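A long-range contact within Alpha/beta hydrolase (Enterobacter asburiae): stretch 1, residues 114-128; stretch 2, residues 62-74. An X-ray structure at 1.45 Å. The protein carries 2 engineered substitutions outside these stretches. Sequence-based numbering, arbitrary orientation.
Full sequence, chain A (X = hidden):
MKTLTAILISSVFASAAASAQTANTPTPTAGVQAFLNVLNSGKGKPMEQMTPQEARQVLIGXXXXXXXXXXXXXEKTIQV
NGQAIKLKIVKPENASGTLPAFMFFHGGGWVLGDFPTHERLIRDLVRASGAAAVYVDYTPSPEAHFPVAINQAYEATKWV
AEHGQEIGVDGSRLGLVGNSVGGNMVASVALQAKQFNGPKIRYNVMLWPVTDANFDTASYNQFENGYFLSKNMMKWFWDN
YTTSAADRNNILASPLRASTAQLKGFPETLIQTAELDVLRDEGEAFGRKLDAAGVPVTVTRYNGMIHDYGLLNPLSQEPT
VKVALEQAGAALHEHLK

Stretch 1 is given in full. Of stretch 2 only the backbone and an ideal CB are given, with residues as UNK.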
# COMPACT_ATOMS: atom_id res chain seq x y z
N ASP A 114 -11.01 18.97 -13.30
CA ASP A 114 -10.82 19.04 -14.75
C ASP A 114 -9.49 18.35 -15.04
O ASP A 114 -8.87 17.75 -14.15
CB ASP A 114 -10.85 20.48 -15.24
CG ASP A 114 -9.78 21.35 -14.64
OD1 ASP A 114 -8.81 20.82 -14.05
OD2 ASP A 114 -9.86 22.60 -14.80
N PHE A 115 -9.05 18.41 -16.29
CA PHE A 115 -7.77 17.80 -16.63
C PHE A 115 -6.58 18.55 -16.03
O PHE A 115 -5.75 17.91 -15.36
CB PHE A 115 -7.63 17.57 -18.14
CG PHE A 115 -6.27 17.03 -18.52
CD1 PHE A 115 -5.96 15.69 -18.34
CD2 PHE A 115 -5.29 17.87 -19.03
CE1 PHE A 115 -4.71 15.20 -18.65
CE2 PHE A 115 -4.03 17.38 -19.35
CZ PHE A 115 -3.75 16.05 -19.18
N PRO A 116 -6.42 19.87 -16.22
CA PRO A 116 -5.21 20.52 -15.68
C PRO A 116 -5.02 20.29 -14.18
O PRO A 116 -3.89 20.05 -13.74
CB PRO A 116 -5.39 22.00 -16.05
CG PRO A 116 -6.26 21.96 -17.25
CD PRO A 116 -7.23 20.80 -17.03
N THR A 117 -6.09 20.37 -13.39
CA THR A 117 -5.93 20.14 -11.96
C THR A 117 -5.41 18.73 -11.66
O THR A 117 -4.71 18.53 -10.66
CB THR A 117 -7.25 20.33 -11.18
OG1 THR A 117 -8.29 19.51 -11.72
CG2 THR A 117 -7.69 21.79 -11.13
N HIS A 118 -5.76 17.75 -12.48
CA HIS A 118 -5.39 16.36 -12.25
C HIS A 118 -4.20 15.90 -13.07
O HIS A 118 -3.78 14.73 -12.94
CB HIS A 118 -6.59 15.45 -12.54
CG HIS A 118 -7.62 15.48 -11.45
ND1 HIS A 118 -8.32 16.62 -11.12
CD2 HIS A 118 -8.04 14.53 -10.59
CE1 HIS A 118 -9.13 16.37 -10.11
NE2 HIS A 118 -8.97 15.10 -9.77
N GLU A 119 -3.58 16.79 -13.86
CA GLU A 119 -2.57 16.36 -14.82
C GLU A 119 -1.35 15.73 -14.16
O GLU A 119 -0.83 14.71 -14.63
CB GLU A 119 -2.17 17.51 -15.74
CG GLU A 119 -1.15 17.07 -16.76
CD GLU A 119 -0.91 18.07 -17.86
OE1 GLU A 119 -1.35 19.23 -17.72
OE2 GLU A 119 -0.31 17.67 -18.89
N ARG A 120 -0.86 16.31 -13.06
CA ARG A 120 0.34 15.75 -12.44
C ARG A 120 0.07 14.33 -11.94
O ARG A 120 0.88 13.42 -12.17
CB ARG A 120 0.82 16.66 -11.32
CG ARG A 120 2.25 16.37 -10.88
CD ARG A 120 2.35 16.22 -9.38
NE ARG A 120 1.91 14.90 -8.93
CZ ARG A 120 0.95 14.66 -8.05
NH1 ARG A 120 0.21 15.61 -7.52
NH2 ARG A 120 0.74 13.40 -7.70
N LEU A 121 -1.06 14.14 -11.26
CA LEU A 121 -1.46 12.82 -10.80
C LEU A 121 -1.58 11.84 -11.96
O LEU A 121 -1.10 10.71 -11.88
CB LEU A 121 -2.79 12.93 -10.05
CG LEU A 121 -3.53 11.63 -9.72
CD1 LEU A 121 -2.67 10.68 -8.88
CD2 LEU A 121 -4.84 11.95 -8.99
N ILE A 122 -2.25 12.26 -13.04
CA ILE A 122 -2.42 11.36 -14.18
C ILE A 122 -1.07 10.98 -14.75
O ILE A 122 -0.82 9.81 -15.05
CB ILE A 122 -3.34 12.00 -15.24
CG1 ILE A 122 -4.74 12.19 -14.68
CG2 ILE A 122 -3.36 11.14 -16.48
CD1 ILE A 122 -5.58 13.16 -15.47
N ARG A 123 -0.20 11.96 -14.94
CA ARG A 123 1.13 11.66 -15.48
C ARG A 123 1.89 10.70 -14.56
O ARG A 123 2.58 9.80 -15.05
CB ARG A 123 1.93 12.95 -15.69
CG ARG A 123 1.46 13.80 -16.86
CD ARG A 123 2.28 15.07 -16.93
NE ARG A 123 1.94 15.92 -18.06
CZ ARG A 123 2.84 16.49 -18.88
NH1 ARG A 123 4.13 16.25 -18.75
NH2 ARG A 123 2.40 17.28 -19.85
N ASP A 124 1.78 10.89 -13.25
CA ASP A 124 2.47 9.98 -12.33
C ASP A 124 1.97 8.54 -12.51
O ASP A 124 2.76 7.59 -12.48
CB ASP A 124 2.23 10.40 -10.87
CG ASP A 124 3.04 11.60 -10.45
OD1 ASP A 124 4.00 12.01 -11.14
OD2 ASP A 124 2.71 12.15 -9.37
N LEU A 125 0.66 8.36 -12.68
CA LEU A 125 0.12 7.02 -12.83
C LEU A 125 0.50 6.40 -14.17
O LEU A 125 0.75 5.20 -14.26
CB LEU A 125 -1.41 7.07 -12.68
CG LEU A 125 -1.94 7.39 -11.27
CD1 LEU A 125 -3.40 7.82 -11.36
CD2 LEU A 125 -1.76 6.21 -10.33
N VAL A 126 0.52 7.21 -15.23
CA VAL A 126 0.97 6.75 -16.54
C VAL A 126 2.42 6.30 -16.46
O VAL A 126 2.78 5.23 -16.95
CB VAL A 126 0.76 7.88 -17.56
CG1 VAL A 126 1.53 7.57 -18.86
CG2 VAL A 126 -0.71 8.06 -17.83
N ARG A 127 3.28 7.11 -15.84
CA ARG A 127 4.69 6.76 -15.77
C ARG A 127 4.92 5.50 -14.95
O ARG A 127 5.73 4.64 -15.33
CB ARG A 127 5.46 7.95 -15.19
CG ARG A 127 5.56 9.11 -16.16
CD ARG A 127 5.94 10.40 -15.46
NE ARG A 127 7.21 10.24 -14.76
CZ ARG A 127 8.39 10.33 -15.35
NH1 ARG A 127 8.49 10.63 -16.64
NH2 ARG A 127 9.49 10.13 -14.63
N ALA A 128 4.20 5.35 -13.84
CA ALA A 128 4.40 4.20 -12.97
C ALA A 128 3.80 2.93 -13.54
O ALA A 128 4.25 1.83 -13.20
CB ALA A 128 3.82 4.49 -11.59
N UNK A 62 -4.77 25.95 -6.31
CA UNK A 62 -3.95 25.05 -5.52
C UNK A 62 -3.05 24.21 -6.40
O UNK A 62 -1.93 23.87 -6.01
CB UNK A 62 -4.83 24.15 -4.65
N UNK A 63 -3.52 23.86 -7.60
CA UNK A 63 -2.83 22.94 -8.48
C UNK A 63 -1.96 23.64 -9.51
O UNK A 63 -1.05 23.01 -10.07
CB UNK A 63 -3.85 22.05 -9.19
N UNK A 64 -2.19 24.92 -9.74
CA UNK A 64 -1.50 25.63 -10.81
C UNK A 64 -0.01 25.75 -10.53
O UNK A 64 0.43 25.87 -9.39
CB UNK A 64 -2.11 27.02 -11.00
N UNK A 65 0.76 25.70 -11.61
CA UNK A 65 2.17 26.02 -11.52
C UNK A 65 3.06 24.90 -11.04
O UNK A 65 4.21 25.14 -10.66
CB UNK A 65 2.35 27.22 -10.59
N UNK A 66 2.56 23.68 -11.03
CA UNK A 66 3.31 22.54 -10.53
C UNK A 66 4.24 22.01 -11.61
O UNK A 66 3.93 22.06 -12.81
CB UNK A 66 2.36 21.44 -10.05
N UNK A 67 5.38 21.49 -11.17
CA UNK A 67 6.28 20.78 -12.08
C UNK A 67 5.62 19.49 -12.53
O UNK A 67 5.13 18.70 -11.70
CB UNK A 67 7.63 20.49 -11.41
N UNK A 68 5.58 19.27 -13.84
CA UNK A 68 4.98 18.05 -14.39
C UNK A 68 6.08 17.10 -14.82
O UNK A 68 7.02 17.52 -15.51
CB UNK A 68 4.06 18.37 -15.57
N UNK A 69 6.00 15.83 -14.46
CA UNK A 69 6.98 14.87 -14.95
C UNK A 69 6.76 14.60 -16.42
O UNK A 69 5.64 14.74 -16.94
CB UNK A 69 6.91 13.57 -14.15
N UNK A 70 7.80 14.21 -17.15
CA UNK A 70 7.66 14.04 -18.60
C UNK A 70 6.60 13.02 -18.99
O UNK A 70 6.54 11.92 -18.44
CB UNK A 70 9.00 13.62 -19.20
N UNK A 71 5.80 13.38 -19.99
CA UNK A 71 4.77 12.53 -20.57
C UNK A 71 4.30 13.19 -21.85
O UNK A 71 4.56 14.38 -22.09
CB UNK A 71 3.61 12.30 -19.60
N UNK A 72 3.60 12.43 -22.67
CA UNK A 72 2.98 12.92 -23.90
C UNK A 72 1.49 13.11 -23.67
O UNK A 72 0.82 12.20 -23.15
CB UNK A 72 3.23 11.96 -25.06
N UNK A 73 0.95 14.25 -24.08
CA UNK A 73 -0.47 14.55 -23.93
C UNK A 73 -1.07 14.88 -25.30
O UNK A 73 -0.49 15.67 -26.07
CB UNK A 73 -0.68 15.71 -22.95
N UNK A 74 -2.22 14.29 -25.59
CA UNK A 74 -2.97 14.58 -26.80
C UNK A 74 -4.45 14.64 -26.46
O UNK A 74 -4.87 14.40 -25.32
CB UNK A 74 -2.70 13.53 -27.88

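Position 62 ends far from stretch 1, with CA-to-CB sideways and no atom of it within 5.5 Å of the ideal CB. Many residues would do. It is Ala62.

Position 63 points toward the start of the helix. Its ideal CB lies 3.9 Å from Thr117 O. The helix is kinked here, and the N of Leu121 makes no bond to the turn before, so Thr117 O is free to accept. A short or medium donor such as Asn or Gln would suit; a longer one would have to fold back. The residue is Gln63. Its NE2 donates to Thr117 O at 2.9 Å, and both chi1 and chi2 are m, which folds the chain back to the carbonyl.

Positions 64 and 65 are the middle of a type II turn and meet nothing of stretch 1. Position 64 could hold many residues; it is Gln64, its end leading away. Position 65 has phi 82°, which favours glycine, and Gly65 is found.

Position 66 points toward Arg120, but the ideal CB is still 5.1 Å from Arg120 CG. Small or medium side chains would do. It is Ala66.

Position 67 points away into space free of stretch 1, so a polar or charged chain is reasonable. Lys67 fits. Its backbone O lies 3.8 Å from Arg120 CG.

Position 68 points toward the helix. Its ideal CB is 3.8 Å from Arg123 NH1, with the aliphatic part of Arg120 and the Glu119 carboxylate farther off. Arg123 is already paired with Glu119, so a branched apolar chain or Met could cover these stems. The residue is Leu68. Its CD2 packs 3.7 Å from Arg120 CB, its CD1 lies 3.6 Å from Glu119 CD, and its CB covers one face of the Arg123 guanidinium.

Position 69 also points toward the helix. Its ideal CB is 3.4 Å from Arg127 NE. Phi of -72° allows proline, and the close quarters favour something compact. Pro69 sits among Arg123, Asp124 and Arg127, with CG 3.4 Å from Asp124 OD1. Its carbonyl also takes part: Arg123 NH1 donates to Pro69 O at 2.8 Å.

Position 70 points away overall, yet its ideal CB is 4.0 Å from Arg127 NH1. Phi of -59° again permits proline, among several choices. Pro70 CD lies 3.5 Å from Arg127 NH1, on the same guanidinium face as Pro69 CB. Arg127 NH1 donates to Pro70 O at 3.0 Å.

Position 71 points toward Arg123, its ideal CB 3.8 Å from Arg123 CG. A small residue such as Ala or Ser suits so near a stem. Ala71 CB covers the guanidinium face opposite Leu68 CB. Water 2 donates to Ala71 O and accepts from Arg123 NH1.

Position 72 points away; many residues would serve. It is Gln72.

Position 73 points toward Phe115, Glu119 and Arg123. A medium apolar or a polar chain could fit. Val73 CG1 meets Phe115 CZ at 4.0 Å, while its CG2 is 3.6 Å from Arg123 NH2.

Position 74 is out of reach. It is Ser74.

Stretch 2, residues 62-74: AQQGAKLPPAQVS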
# COMPACT_ATOMS: atom_id res chain seq x y z
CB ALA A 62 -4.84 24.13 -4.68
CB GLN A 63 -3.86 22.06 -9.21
CG GLN A 63 -4.69 21.18 -8.29
CD GLN A 63 -3.84 20.22 -7.51
OE1 GLN A 63 -3.24 20.56 -6.50
NE2 GLN A 63 -3.75 19.01 -8.01
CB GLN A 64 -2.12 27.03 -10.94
CG GLN A 64 -1.61 27.86 -12.11
CD GLN A 64 -0.32 28.60 -11.81
OE1 GLN A 64 0.03 28.87 -10.65
NE2 GLN A 64 0.42 28.91 -12.88
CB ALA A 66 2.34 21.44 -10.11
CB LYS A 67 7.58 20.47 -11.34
CG LYS A 67 8.57 19.61 -12.12
CD LYS A 67 9.56 18.89 -11.18
CE LYS A 67 10.92 18.67 -11.83
NZ LYS A 67 12.04 18.58 -10.84
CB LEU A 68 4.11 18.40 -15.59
CG LEU A 68 2.90 19.28 -15.29
CD1 LEU A 68 2.08 19.49 -16.53
CD2 LEU A 68 2.03 18.67 -14.18
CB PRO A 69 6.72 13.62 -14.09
CG PRO A 69 5.27 13.70 -13.81
CD PRO A 69 4.94 15.17 -13.65
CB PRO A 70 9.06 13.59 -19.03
CG PRO A 70 9.97 14.15 -17.99
CD PRO A 70 9.20 14.08 -16.71
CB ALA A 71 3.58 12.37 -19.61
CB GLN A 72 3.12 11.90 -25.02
CG GLN A 72 4.51 11.48 -25.42
CD GLN A 72 4.47 10.34 -26.43
OE1 GLN A 72 3.42 10.04 -27.01
NE2 GLN A 72 5.61 9.70 -26.64
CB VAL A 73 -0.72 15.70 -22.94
CG1 VAL A 73 -2.20 15.96 -22.82
CG2 VAL A 73 -0.11 15.36 -21.58
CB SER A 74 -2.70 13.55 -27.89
OG SER A 74 -3.07 12.25 -27.49
O HOH W 1 -2.61 22.91 -12.97
O HOH W 2 6.39 16.64 -20.75
O HOH W 3 4.30 17.08 -22.66
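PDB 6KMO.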